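Local coordinates for protein Bis(5'-nucleosyl)-tetraphosphatase [asymmetrical] (PDB 1KTG) that hydrolyses diadenosine tetraphosphate asymmetrically to AMP and ATP, using divalent metal ions, as a member of the Nudix hydrolase family, at residues I10-K13 against I18-L21; L23-S26 against H30-T33; H38-E43 against A49-K54; D44-A49 against L64-D69; C70-F75 against G125-K130. All blocks are in the same frame, centred on the assembly; numbering follows the deposited sequence.

Contact 1: residues I10-K13 against I18-L21; sequences IYRK and IEFL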
# COMPACT_ATOMS: atom_id res chain seq x y z
N ILE A 10 -4.23 -0.33 -1.07
CA ILE A 10 -5.30 -0.67 -1.99
C ILE A 10 -6.11 -1.83 -1.44
O ILE A 10 -5.54 -2.82 -0.99
CB ILE A 10 -4.71 -1.11 -3.32
CG1 ILE A 10 -3.78 -0.04 -3.91
CG2 ILE A 10 -5.83 -1.53 -4.28
CD1 ILE A 10 -4.44 1.26 -4.22
N TYR A 11 -7.43 -1.71 -1.50
CA TYR A 11 -8.31 -2.81 -1.13
C TYR A 11 -9.38 -2.96 -2.18
O TYR A 11 -9.65 -2.05 -2.98
CB TYR A 11 -8.97 -2.59 0.24
CG TYR A 11 -10.10 -1.58 0.26
CD1 TYR A 11 -11.43 -1.99 0.27
CD2 TYR A 11 -9.85 -0.22 0.30
CE1 TYR A 11 -12.47 -1.08 0.30
CE2 TYR A 11 -10.88 0.70 0.34
CZ TYR A 11 -12.19 0.28 0.33
OH TYR A 11 -13.23 1.20 0.37
N ARG A 12 -10.00 -4.13 -2.17
CA ARG A 12 -11.14 -4.40 -3.01
C ARG A 12 -12.16 -5.16 -2.17
O ARG A 12 -11.85 -5.62 -1.06
CB ARG A 12 -10.76 -5.20 -4.24
CG ARG A 12 -10.47 -6.67 -3.97
CD ARG A 12 -9.98 -7.44 -5.18
NE ARG A 12 -9.74 -8.84 -4.87
CZ ARG A 12 -9.32 -9.74 -5.74
NH1 ARG A 12 -9.10 -9.39 -7.02
NH2 ARG A 12 -9.14 -10.99 -5.35
N LYS A 13 -13.38 -5.25 -2.68
CA LYS A 13 -14.40 -6.04 -2.02
C LYS A 13 -14.70 -7.19 -2.98
O LYS A 13 -15.10 -6.97 -4.11
CB LYS A 13 -15.64 -5.19 -1.73
CG LYS A 13 -16.14 -5.35 -0.31
CD LYS A 13 -17.26 -4.39 0.03
CE LYS A 13 -17.11 -3.89 1.45
NZ LYS A 13 -18.41 -3.45 1.99
N ILE A 18 -13.58 -7.80 2.24
CA ILE A 18 -12.48 -6.87 2.04
C ILE A 18 -11.18 -7.65 1.86
O ILE A 18 -10.90 -8.59 2.62
CB ILE A 18 -12.35 -5.92 3.24
CG1 ILE A 18 -13.60 -5.05 3.40
CG2 ILE A 18 -11.10 -5.05 3.10
CD1 ILE A 18 -13.80 -4.05 2.31
N GLU A 19 -10.42 -7.28 0.84
CA GLU A 19 -9.09 -7.84 0.59
C GLU A 19 -8.14 -6.70 0.32
O GLU A 19 -8.52 -5.73 -0.34
CB GLU A 19 -9.12 -8.81 -0.59
CG GLU A 19 -9.98 -10.04 -0.37
CD GLU A 19 -9.93 -11.02 -1.54
OE1 GLU A 19 -9.62 -10.59 -2.67
OE2 GLU A 19 -10.20 -12.21 -1.33
N PHE A 20 -6.92 -6.82 0.84
CA PHE A 20 -5.84 -5.84 0.65
C PHE A 20 -4.76 -6.35 -0.32
O PHE A 20 -4.36 -7.52 -0.27
CB PHE A 20 -5.18 -5.52 2.00
CG PHE A 20 -6.13 -4.95 3.02
CD1 PHE A 20 -6.75 -5.78 3.93
CD2 PHE A 20 -6.43 -3.60 3.03
CE1 PHE A 20 -7.65 -5.27 4.85
CE2 PHE A 20 -7.32 -3.08 3.95
CZ PHE A 20 -7.94 -3.93 4.86
N LEU A 21 -4.28 -5.46 -1.19
CA LEU A 21 -3.26 -5.84 -2.17
C LEU A 21 -1.85 -5.69 -1.59
O LEU A 21 -1.48 -4.62 -1.13
CB LEU A 21 -3.39 -5.00 -3.44
CG LEU A 21 -2.36 -5.28 -4.55
CD1 LEU A 21 -2.48 -6.70 -5.09
CD2 LEU A 21 -2.45 -4.26 -5.69
O HOH W 1 -2.87 -2.67 0.05
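I10-K13 and I18-L21 are the two arms of an antiparallel beta hairpin in the mixed sheet of the Nudix fold. The hairpin joins strand 3-14 to strand 17-25. Y11 faces F20 and K13 faces I18 in non-hydrogen-bonded pairs. R12 and E19 form the hydrogen-bonded pair between them: R12 N donates to E19 O at 2.8 Å, and E19 N to R12 O at 2.9 Å. The next rung is L21 N to I10 O, a nearly straight bond with an angle of 170° at the hydrogen. A water donates to both I10 O and L21 O.

Y11, K13, I18 and F20 project from one face of the sheet. CD1 of I18 is the meeting point there. It lies 3.7 Å from CD1 of the Y11 ring and only 3.4 Å from CE of K13, which is tight for two carbons. L135 of helix 122-137 also rests on Y11 and I18. The phenol OH of Y11 reaches past the hairpin to H67.

R12 and E19 project from the other face and run side by side. W109 adds a cation-pi contact to R12. The R12 chain is extended from CG to NE, which carries its guanidinium out level with the carboxylate, nearly coplanar with it. Its NE and NH2 both point at a single oxygen, E19 OE1, each at 2.8 Å.

Contact 2: residues L23-S26 against H30-T33; sequences LQAS and HHWT. With AMP (adenosine monophosphate), chain J.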
# COMPACT_ATOMS: atom_id res chain seq x y z
N LEU A 23 2.35 -6.53 -2.44
CA LEU A 23 3.36 -6.80 -3.47
C LEU A 23 4.66 -7.31 -2.84
O LEU A 23 5.12 -6.80 -1.82
CB LEU A 23 3.68 -5.53 -4.26
CG LEU A 23 2.51 -4.69 -4.78
CD1 LEU A 23 3.07 -3.48 -5.51
CD2 LEU A 23 1.61 -5.50 -5.69
N GLN A 24 5.24 -8.32 -3.45
CA GLN A 24 6.46 -8.91 -2.94
C GLN A 24 7.66 -8.35 -3.69
O GLN A 24 7.75 -8.46 -4.92
CB GLN A 24 6.40 -10.43 -3.05
CG GLN A 24 7.48 -11.10 -2.27
CD GLN A 24 7.59 -12.58 -2.57
OE1 GLN A 24 7.29 -13.02 -3.68
NE2 GLN A 24 8.05 -13.35 -1.58
N ALA A 25 8.59 -7.76 -2.95
CA ALA A 25 9.78 -7.16 -3.53
C ALA A 25 10.60 -8.20 -4.26
O ALA A 25 10.72 -9.34 -3.82
CB ALA A 25 10.62 -6.52 -2.45
N SER A 26 11.20 -7.79 -5.37
CA SER A 26 12.01 -8.69 -6.18
C SER A 26 13.46 -8.76 -5.69
O SER A 26 14.27 -9.52 -6.23
CB SER A 26 12.00 -8.20 -7.62
OG SER A 26 12.60 -6.92 -7.70
N HIS A 30 12.81 -9.59 0.17
CA HIS A 30 11.57 -10.06 -0.46
C HIS A 30 10.34 -9.84 0.42
O HIS A 30 9.42 -10.66 0.45
CB HIS A 30 11.65 -11.53 -0.87
CG HIS A 30 12.77 -11.82 -1.82
ND1 HIS A 30 13.04 -11.03 -2.91
CD2 HIS A 30 13.70 -12.81 -1.82
CE1 HIS A 30 14.10 -11.51 -3.55
NE2 HIS A 30 14.52 -12.59 -2.90
N HIS A 31 10.34 -8.74 1.14
CA HIS A 31 9.19 -8.43 2.00
C HIS A 31 8.02 -7.94 1.16
O HIS A 31 8.16 -7.59 -0.01
CB HIS A 31 9.57 -7.36 3.01
CG HIS A 31 10.07 -6.11 2.37
ND1 HIS A 31 11.18 -6.10 1.56
CD2 HIS A 31 9.61 -4.84 2.40
CE1 HIS A 31 11.39 -4.87 1.12
NE2 HIS A 31 10.45 -4.09 1.61
N TRP A 32 6.86 -7.91 1.81
CA TRP A 32 5.62 -7.53 1.17
C TRP A 32 5.06 -6.22 1.74
O TRP A 32 4.96 -6.05 2.94
CB TRP A 32 4.57 -8.63 1.45
CG TRP A 32 4.85 -10.01 0.91
CD1 TRP A 32 5.75 -10.92 1.39
CD2 TRP A 32 4.19 -10.64 -0.18
NE1 TRP A 32 5.69 -12.08 0.65
CE2 TRP A 32 4.74 -11.94 -0.32
CE3 TRP A 32 3.18 -10.25 -1.07
CZ2 TRP A 32 4.32 -12.82 -1.30
CZ3 TRP A 32 2.77 -11.12 -2.04
CH2 TRP A 32 3.33 -12.40 -2.15
N THR A 33 4.67 -5.31 0.85
CA THR A 33 4.04 -4.06 1.26
C THR A 33 3.02 -3.70 0.19
O THR A 33 3.04 -4.27 -0.90
CB THR A 33 5.04 -2.89 1.35
OG1 THR A 33 5.34 -2.42 0.03
CG2 THR A 33 6.38 -3.31 1.95
P AMP J . 11.06 -0.75 1.88
O1P AMP J . 9.84 -1.61 1.59
O2P AMP J . 10.67 0.44 2.73
O3P AMP J . 11.78 -0.47 0.60
O5' AMP J . 12.04 -1.67 2.77
C5' AMP J . 13.33 -1.22 3.15
C4' AMP J . 13.85 -2.14 4.24
O4' AMP J . 13.05 -1.92 5.40
C3' AMP J . 13.72 -3.61 3.87
O3' AMP J . 14.90 -4.30 4.28
C2' AMP J . 12.49 -4.09 4.61
O2' AMP J . 12.64 -5.41 5.13
C1' AMP J . 12.32 -3.10 5.75
N9 AMP J . 10.91 -2.74 6.04
C8 AMP J . 9.89 -2.57 5.17
N7 AMP J . 8.76 -2.23 5.84
C5 AMP J . 9.05 -2.18 7.14
C6 AMP J . 8.29 -1.88 8.37
N6 AMP J . 6.97 -1.57 8.31
N1 AMP J . 8.95 -1.94 9.54
C2 AMP J . 10.26 -2.25 9.60
N3 AMP J . 11.00 -2.53 8.51
C4 AMP J . 10.46 -2.51 7.28
O HOH W 2 7.36 -4.92 -1.25
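L23 pairs with T33 through two backbone bonds. L23 N donates to T33 O at 2.8 Å, and T33 N returns a bond to L23 O at 3.1 Å. L23 O has further company: the CA of W32 makes a CA-H...O contact with it, and a water donates to it. The L23 side chain lies on the same face of the sheet as T33 and packs on W107 and L100.

Q24 faces W32 in a non-hydrogen-bonded pair. Its CB sits over the centre of the six-membered ring of W32, 3.4 Å from the centroid and 7° off the ring normal. This is a CH-pi contact. CG of Q24 continues across the same indole, 3.5 Å from W32 CE2. With CG anti to its own carbonyl carbon (chi1 -62°), W32 lays its indole across the Q24 side chain.

These pairs belong to the beta hairpin of strands 17-25 and 32-38, which borders the nucleotide pocket of this Nudix enzyme. Beyond the paired residues, A25 N donates almost straight to H31 O at 3.0 Å. That bond holds the backbone of H31, whose imidazole serves AMP: NE2 donates to the phosphate oxygen O1P at 2.6 Å, and the ribose C2' lies over one ring face. Y76, Y121, K36 and K83 also bond the AMP.

A25 O takes a second kind of partner, ND1 of H30, at 3.0 Å from above the carbonyl plane. S26 follows at the turn. Its O lies near the plane of the H30 ring, 3.3 Å from CE1, while its OG bonds to H102 O.

Contact 3: residues H38-E43 against A49-K54; sequences HVDPGE and AIRETK. With MG (magnesium ion), chain G; MG (magnesium ion), chain I; OH (hydroxide ion), chain D; PO4 (phosphate ion), chain C.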
# COMPACT_ATOMS: atom_id res chain seq x y z
N HIS A 38 9.56 6.12 -2.75
CA HIS A 38 10.11 7.38 -2.30
C HIS A 38 9.44 8.55 -2.98
O HIS A 38 9.03 8.47 -4.15
CB HIS A 38 11.61 7.44 -2.57
CG HIS A 38 12.42 6.48 -1.75
ND1 HIS A 38 12.57 6.61 -0.39
CD2 HIS A 38 13.12 5.38 -2.11
CE1 HIS A 38 13.34 5.63 0.06
NE2 HIS A 38 13.69 4.88 -0.97
N VAL A 39 9.34 9.65 -2.24
CA VAL A 39 8.88 10.90 -2.80
C VAL A 39 10.00 11.38 -3.72
O VAL A 39 11.15 11.51 -3.30
CB VAL A 39 8.56 11.92 -1.69
CG1 VAL A 39 8.15 13.26 -2.27
CG2 VAL A 39 7.45 11.40 -0.81
N ASP A 40 9.67 11.60 -4.99
CA ASP A 40 10.66 12.01 -5.99
C ASP A 40 10.70 13.54 -6.07
O ASP A 40 9.82 14.22 -5.55
CB ASP A 40 10.34 11.38 -7.36
CG ASP A 40 10.80 9.91 -7.48
OD1 ASP A 40 11.54 9.42 -6.61
OD2 ASP A 40 10.48 9.17 -8.44
N PRO A 41 11.73 14.11 -6.69
CA PRO A 41 11.86 15.57 -6.76
C PRO A 41 10.61 16.26 -7.29
O PRO A 41 10.00 15.80 -8.27
CB PRO A 41 13.04 15.78 -7.71
CG PRO A 41 13.82 14.52 -7.64
CD PRO A 41 12.85 13.42 -7.36
N GLY A 42 10.22 17.34 -6.64
CA GLY A 42 9.05 18.10 -7.04
C GLY A 42 7.74 17.57 -6.49
O GLY A 42 6.72 18.24 -6.58
N GLU A 43 7.75 16.37 -5.91
CA GLU A 43 6.50 15.76 -5.44
C GLU A 43 6.24 15.95 -3.96
O GLU A 43 7.15 16.24 -3.19
CB GLU A 43 6.51 14.24 -5.69
CG GLU A 43 6.60 13.82 -7.15
CD GLU A 43 6.51 12.32 -7.33
OE1 GLU A 43 6.91 11.58 -6.40
OE2 GLU A 43 6.04 11.88 -8.39
N ALA A 49 2.55 8.65 -3.78
CA ALA A 49 1.73 7.47 -3.53
C ALA A 49 0.97 7.06 -4.79
O ALA A 49 0.86 5.88 -5.11
CB ALA A 49 0.75 7.75 -2.41
N ILE A 50 0.45 8.05 -5.50
CA ILE A 50 -0.31 7.78 -6.72
C ILE A 50 0.61 7.26 -7.82
O ILE A 50 0.31 6.26 -8.49
CB ILE A 50 -1.05 9.05 -7.15
CG1 ILE A 50 -2.12 9.40 -6.11
CG2 ILE A 50 -1.69 8.86 -8.54
CD1 ILE A 50 -2.74 10.78 -6.29
N ARG A 51 1.75 7.93 -8.01
CA ARG A 51 2.67 7.54 -9.07
C ARG A 51 3.26 6.15 -8.82
O ARG A 51 3.37 5.34 -9.73
CB ARG A 51 3.79 8.57 -9.22
CG ARG A 51 4.87 8.16 -10.21
CD ARG A 51 6.09 9.07 -10.22
NE ARG A 51 6.52 9.33 -8.85
CZ ARG A 51 7.17 8.46 -8.09
NH1 ARG A 51 7.48 7.27 -8.56
NH2 ARG A 51 7.50 8.79 -6.84
N GLU A 52 3.64 5.88 -7.58
CA GLU A 52 4.20 4.57 -7.25
C GLU A 52 3.17 3.47 -7.42
O GLU A 52 3.50 2.34 -7.80
CB GLU A 52 4.77 4.58 -5.83
CG GLU A 52 6.03 5.42 -5.69
CD GLU A 52 7.30 4.74 -6.20
OE1 GLU A 52 7.29 3.50 -6.38
OE2 GLU A 52 8.31 5.45 -6.39
N THR A 53 1.92 3.80 -7.15
CA THR A 53 0.87 2.81 -7.34
C THR A 53 0.74 2.47 -8.81
O THR A 53 0.62 1.30 -9.19
CB THR A 53 -0.44 3.34 -6.79
OG1 THR A 53 -0.34 3.34 -5.36
CG2 THR A 53 -1.59 2.39 -7.10
N LYS A 54 0.78 3.50 -9.66
CA LYS A 54 0.68 3.30 -11.09
C LYS A 54 1.88 2.50 -11.58
O LYS A 54 1.74 1.55 -12.34
CB LYS A 54 0.61 4.65 -11.83
MG MG G . 10.32 5.08 -6.43
MG MG I . 8.66 1.97 -6.71
O OH D . 10.21 3.25 -7.50
P PO4 C . 10.70 2.80 -4.44
O1 PO4 C . 9.41 2.10 -4.82
O2 PO4 C . 11.84 2.26 -5.31
O3 PO4 C . 10.55 4.28 -4.67
O4 PO4 C . 10.98 2.49 -2.98
O HOH W 3 10.73 6.97 -5.82
O HOH W 4 10.26 6.06 -8.51
O HOH W 5 12.46 4.84 -6.75
O HOH W 6 7.99 1.96 -8.79
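The contact lies within the Nudix box, where loop H38-E43 is tied to helix 45-57 by R51. E43 carries most of the link. Its OE2 takes R51 NE at 2.6 Å and its OE1 takes R51 NH2 at 2.9 Å. Both oxygens use their syn lone pairs, and the two flat groups are nearly coplanar. A bend at chi3 (47°) turns the R51 guanidinium to meet E43 in this way. D40 OD2 lies over a guanidinium face, 3.4 Å from NH2, so it contributes charge alone. NH2 also makes a weak bond to H38 O.

The loop is fixed from within by a type II turn from D40 to E43, and D40 N donates to E43 OE1. On the helix side, R51 NH1 donates to E52 OE2 at 3.0 Å and also pairs with E55. Replacing R51 by a leucine would probably leave the E43 carboxylate without its mate and E52 without a positioning partner.

E52 is a ligand of the magnesium cluster: OE2 binds one ion at 2.0 Å and OE1 another at 2.1 Å. A hydroxide and a phosphate bridge the two ions, and H38 N donates to phosphate O3. E56 and E103 add to the cluster. An arginine steadying metal-binding glutamates is typical of the Nudix box catalytic site.

Contact 4: residues D44-A49 against L64-D69; sequences DEWQAA and LTIHED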
# COMPACT_ATOMS: atom_id res chain seq x y z
N ASP A 44 4.98 15.80 -3.57
CA ASP A 44 4.63 15.65 -2.16
C ASP A 44 4.23 14.19 -2.00
O ASP A 44 4.27 13.43 -2.96
CB ASP A 44 3.52 16.59 -1.71
CG ASP A 44 2.24 16.39 -2.46
OD1 ASP A 44 1.32 17.20 -2.22
OD2 ASP A 44 2.05 15.49 -3.31
N GLU A 45 3.84 13.81 -0.79
CA GLU A 45 3.51 12.42 -0.50
C GLU A 45 2.34 11.91 -1.34
O GLU A 45 2.35 10.78 -1.81
CB GLU A 45 3.21 12.26 0.99
CG GLU A 45 4.48 12.35 1.82
CD GLU A 45 4.26 12.74 3.26
OE1 GLU A 45 3.72 13.84 3.51
OE2 GLU A 45 4.67 11.96 4.16
N TRP A 46 1.33 12.75 -1.51
CA TRP A 46 0.15 12.39 -2.28
C TRP A 46 0.56 11.99 -3.69
O TRP A 46 0.22 10.91 -4.16
CB TRP A 46 -0.82 13.58 -2.29
CG TRP A 46 -2.10 13.42 -3.06
CD1 TRP A 46 -2.42 14.03 -4.23
CD2 TRP A 46 -3.26 12.69 -2.67
NE1 TRP A 46 -3.69 13.69 -4.62
CE2 TRP A 46 -4.23 12.86 -3.68
CE3 TRP A 46 -3.58 11.88 -1.57
CZ2 TRP A 46 -5.49 12.27 -3.61
CZ3 TRP A 46 -4.83 11.29 -1.52
CH2 TRP A 46 -5.77 11.49 -2.53
N GLN A 47 1.33 12.85 -4.35
CA GLN A 47 1.74 12.58 -5.73
C GLN A 47 2.56 11.30 -5.81
O GLN A 47 2.41 10.50 -6.73
CB GLN A 47 2.54 13.76 -6.28
CG GLN A 47 1.70 15.03 -6.49
CD GLN A 47 2.53 16.23 -6.91
OE1 GLN A 47 3.68 16.36 -6.51
NE2 GLN A 47 1.93 17.12 -7.70
N ALA A 48 3.43 11.10 -4.83
CA ALA A 48 4.31 9.94 -4.83
C ALA A 48 3.51 8.64 -4.69
O ALA A 48 3.73 7.67 -5.41
CB ALA A 48 5.32 10.08 -3.71
N ALA A 49 2.55 8.65 -3.78
CA ALA A 49 1.73 7.47 -3.53
C ALA A 49 0.97 7.06 -4.79
O ALA A 49 0.86 5.88 -5.11
CB ALA A 49 0.75 7.75 -2.41
N LEU A 64 -9.34 4.24 -8.89
CA LEU A 64 -9.40 4.21 -7.43
C LEU A 64 -10.34 5.25 -6.83
O LEU A 64 -10.56 6.31 -7.39
CB LEU A 64 -8.00 4.51 -6.87
CG LEU A 64 -6.87 3.53 -7.17
CD1 LEU A 64 -5.58 4.09 -6.58
CD2 LEU A 64 -7.20 2.16 -6.61
N THR A 65 -10.90 4.90 -5.67
CA THR A 65 -11.59 5.86 -4.81
C THR A 65 -10.71 5.99 -3.58
O THR A 65 -10.70 5.10 -2.71
CB THR A 65 -12.99 5.36 -4.40
OG1 THR A 65 -13.85 5.29 -5.55
CG2 THR A 65 -13.68 6.39 -3.51
N ILE A 66 -9.94 7.06 -3.51
CA ILE A 66 -9.00 7.26 -2.41
C ILE A 66 -9.70 7.96 -1.26
O ILE A 66 -10.33 8.99 -1.45
CB ILE A 66 -7.78 8.08 -2.86
CG1 ILE A 66 -7.09 7.39 -4.04
CG2 ILE A 66 -6.80 8.22 -1.70
CD1 ILE A 66 -5.92 8.14 -4.61
N HIS A 67 -9.61 7.37 -0.08
CA HIS A 67 -10.25 7.93 1.11
C HIS A 67 -9.29 8.90 1.77
O HIS A 67 -8.44 8.50 2.55
CB HIS A 67 -10.61 6.81 2.07
CG HIS A 67 -11.47 5.75 1.47
ND1 HIS A 67 -12.65 6.04 0.80
CD2 HIS A 67 -11.33 4.41 1.42
CE1 HIS A 67 -13.19 4.91 0.37
NE2 HIS A 67 -12.41 3.91 0.73
N GLU A 68 -9.44 10.19 1.47
CA GLU A 68 -8.52 11.20 1.99
C GLU A 68 -8.51 11.33 3.50
O GLU A 68 -7.51 11.77 4.07
CB GLU A 68 -8.80 12.55 1.34
CG GLU A 68 -8.82 12.42 -0.17
CD GLU A 68 -8.77 13.74 -0.91
OE1 GLU A 68 -8.53 14.79 -0.27
OE2 GLU A 68 -8.97 13.69 -2.15
N ASP A 69 -9.61 10.92 4.14
CA ASP A 69 -9.70 10.98 5.60
C ASP A 69 -9.18 9.73 6.28
O ASP A 69 -9.42 9.54 7.48
CB ASP A 69 -11.15 11.17 6.03
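With CG turned away from its own backbone N (chi1 179°), W46 carries its indole off helix 45-57 and across to I66. The I66 side chain comes from the opposite direction. Its CG2 also lies anti to the backbone N, which puts that methyl at the far end of the indole. The methyl meets the six-membered ring obliquely, 3.5 Å from W46 CH2 and 3.7 Å from W46 CZ3. CD1 of I66 lies 3.9 Å from the same CH2.

E68 approaches from another direction, at about a right angle to W46. Its extended chain lays OE2 3.9 Å from W46 CH2, with the carboxylate plane steeply turned from the ring plane, by 58°. No hydrogen bond crosses between the segments. The contact is van der Waals packing near the surface.

In the Nudix fold this is one place where the first turn of the Nudix-box helix packs against the sheet. I66 lies on strand 64-78, and E68 is at the corner where the chain turns. W88 of strand 81-92 meets the W46 ring edge-to-face. Trimming W46 to an alanine would probably open a gap beside I66 and W88 and leave the CG2 methyl of I66 without its ring partner.

A capping box spans W46 at the start of the helix. D44 is the N-cap, and its OD2 accepts from Q47 N at 2.9 Å. Q47 returns the bond, with OE1 accepting from D44 N at 3.3 Å.

Contact 5: residues C70-F75 against G125-K130; sequences CHETLF and GSLLRK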
# COMPACT_ATOMS: atom_id res chain seq x y z
N CYS A 70 -8.53 8.84 5.53
CA CYS A 70 -7.97 7.64 6.14
C CYS A 70 -6.52 7.49 5.72
O CYS A 70 -6.21 6.95 4.66
CB CYS A 70 -8.78 6.40 5.79
SG CYS A 70 -8.18 4.90 6.60
N HIS A 71 -5.63 8.02 6.55
CA HIS A 71 -4.21 7.94 6.28
C HIS A 71 -3.45 7.73 7.56
O HIS A 71 -3.94 8.08 8.63
CB HIS A 71 -3.70 9.17 5.53
CG HIS A 71 -3.79 10.47 6.29
ND1 HIS A 71 -2.75 10.96 7.06
CD2 HIS A 71 -4.77 11.41 6.35
CE1 HIS A 71 -3.10 12.12 7.58
NE2 HIS A 71 -4.32 12.42 7.16
N GLU A 72 -2.27 7.14 7.44
CA GLU A 72 -1.42 6.88 8.59
C GLU A 72 0.02 6.82 8.09
O GLU A 72 0.27 6.45 6.94
CB GLU A 72 -1.81 5.56 9.24
CG GLU A 72 -0.84 5.02 10.26
CD GLU A 72 -0.79 5.85 11.50
OE1 GLU A 72 -1.36 5.42 12.54
OE2 GLU A 72 -0.18 6.94 11.44
N THR A 73 0.97 7.18 8.94
CA THR A 73 2.37 7.16 8.55
C THR A 73 3.18 6.21 9.41
O THR A 73 3.10 6.24 10.64
CB THR A 73 2.97 8.56 8.60
OG1 THR A 73 2.21 9.45 7.76
CG2 THR A 73 4.37 8.60 8.00
N LEU A 74 3.94 5.33 8.76
CA LEU A 74 4.81 4.38 9.43
C LEU A 74 6.22 4.95 9.46
O LEU A 74 6.62 5.64 8.55
CB LEU A 74 4.83 3.05 8.68
CG LEU A 74 3.52 2.26 8.55
CD1 LEU A 74 3.83 0.90 7.95
CD2 LEU A 74 2.80 2.09 9.89
N PHE A 75 6.97 4.66 10.52
CA PHE A 75 8.35 5.11 10.64
C PHE A 75 9.22 3.89 10.93
O PHE A 75 8.91 3.11 11.83
CB PHE A 75 8.51 6.11 11.79
N GLY A 125 0.91 -4.01 10.59
CA GLY A 125 -0.25 -4.73 11.10
C GLY A 125 -1.27 -3.81 11.76
O GLY A 125 -2.47 -3.83 11.44
N SER A 126 -0.79 -2.99 12.68
CA SER A 126 -1.65 -2.02 13.38
C SER A 126 -2.32 -1.05 12.41
O SER A 126 -3.49 -0.69 12.59
CB SER A 126 -0.83 -1.26 14.42
OG SER A 126 -0.37 -2.14 15.43
N LEU A 127 -1.58 -0.64 11.38
CA LEU A 127 -2.11 0.27 10.37
C LEU A 127 -3.26 -0.40 9.61
O LEU A 127 -4.33 0.18 9.43
CB LEU A 127 -0.98 0.68 9.41
CG LEU A 127 -1.33 1.68 8.31
CD1 LEU A 127 -0.09 2.48 7.90
CD2 LEU A 127 -1.90 0.96 7.10
N LEU A 128 -3.05 -1.65 9.20
CA LEU A 128 -4.09 -2.39 8.48
C LEU A 128 -5.34 -2.56 9.36
O LEU A 128 -6.46 -2.44 8.88
CB LEU A 128 -3.55 -3.75 8.01
CG LEU A 128 -2.48 -3.72 6.92
CD1 LEU A 128 -1.86 -5.10 6.72
CD2 LEU A 128 -3.01 -3.18 5.63
N ARG A 129 -5.15 -2.81 10.66
CA ARG A 129 -6.29 -2.93 11.57
C ARG A 129 -7.05 -1.61 11.63
O ARG A 129 -8.28 -1.59 11.61
CB ARG A 129 -5.84 -3.36 12.97
CG ARG A 129 -5.33 -4.78 13.02
CD ARG A 129 -5.10 -5.35 14.39
NE ARG A 129 -4.55 -6.71 14.32
CZ ARG A 129 -5.26 -7.81 14.04
NH1 ARG A 129 -4.64 -8.98 14.00
NH2 ARG A 129 -6.57 -7.76 13.83
N LYS A 130 -6.31 -0.51 11.69
CA LYS A 130 -6.90 0.82 11.76
C LYS A 130 -7.73 1.10 10.51
O LYS A 130 -8.87 1.59 10.59
CB LYS A 130 -5.80 1.87 11.89
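L127 meets E72 and L74 where helix 122-137 lies on strand 64-78. L127 gives up the most surface. A first torsion with CG anti to the backbone N (chi1 -177°) extends the side chain from the helix toward the strand. CD1 is the atom that does the touching. It fits between two strand residues that point to the same face, lying 3.5 Å from CG of E72 and 3.5 Å from CD2 of L74.

E72 comes next in buried surface. It touches with its aliphatic part alone: CB lies 3.8 Å from L127 CD1, beside the closer CG. The E72 and L127 chains run alongside each other, pointing opposite ways. A bend at chi2 (69°) turns the E72 carboxylate aside, back to its own strand. There OE2 accepts from T73 N at 2.8 Å through its anti lone pair. F131 of the same helix also rests on E72.

L74 crosses L127 obliquely. Its CG is 3.7 Å from L127 CD1, behind the nearer CD2. M124 packs on L74 from the helix, and AMP touches it too, so this leucine links the helix packing to the nucleotide pocket. L127 also reaches V9 of strand 3-14.

The helix thus covers the sheet as one outer layer of the alpha-beta-alpha sandwich of the Nudix fold. No hydrogen bond joins the two segments among the modelled atoms. Their hold on each other rests on shape and on the burial of carbon, while E72 OE2 is bonded to T73 N of its own strand.

How the contacts relate
From the N terminus, contact 1 closes the first hairpin, strands 3-14 and 17-25. Contact 2 closes the next, reusing strand 17-25 and ending on strand 32-38. Contacts 3 and 4 cross along the chain and share A49. Contact 3 folds the loop after strand 32-38 back on helix 45-57, and contact 4 sets the start of that helix against strand 64-78. Contact 5 closes the longest loop, bringing helix 122-137 to the same strand. The two helices cover different faces of the sheet. Y11 of contact 1 reaches H67 of contact 4 by a probable hydrogen bond. Contact 2 contributes to the nucleotide pocket and contact 3 to the magnesium site; the centres of the two contacts are about 18 Å apart.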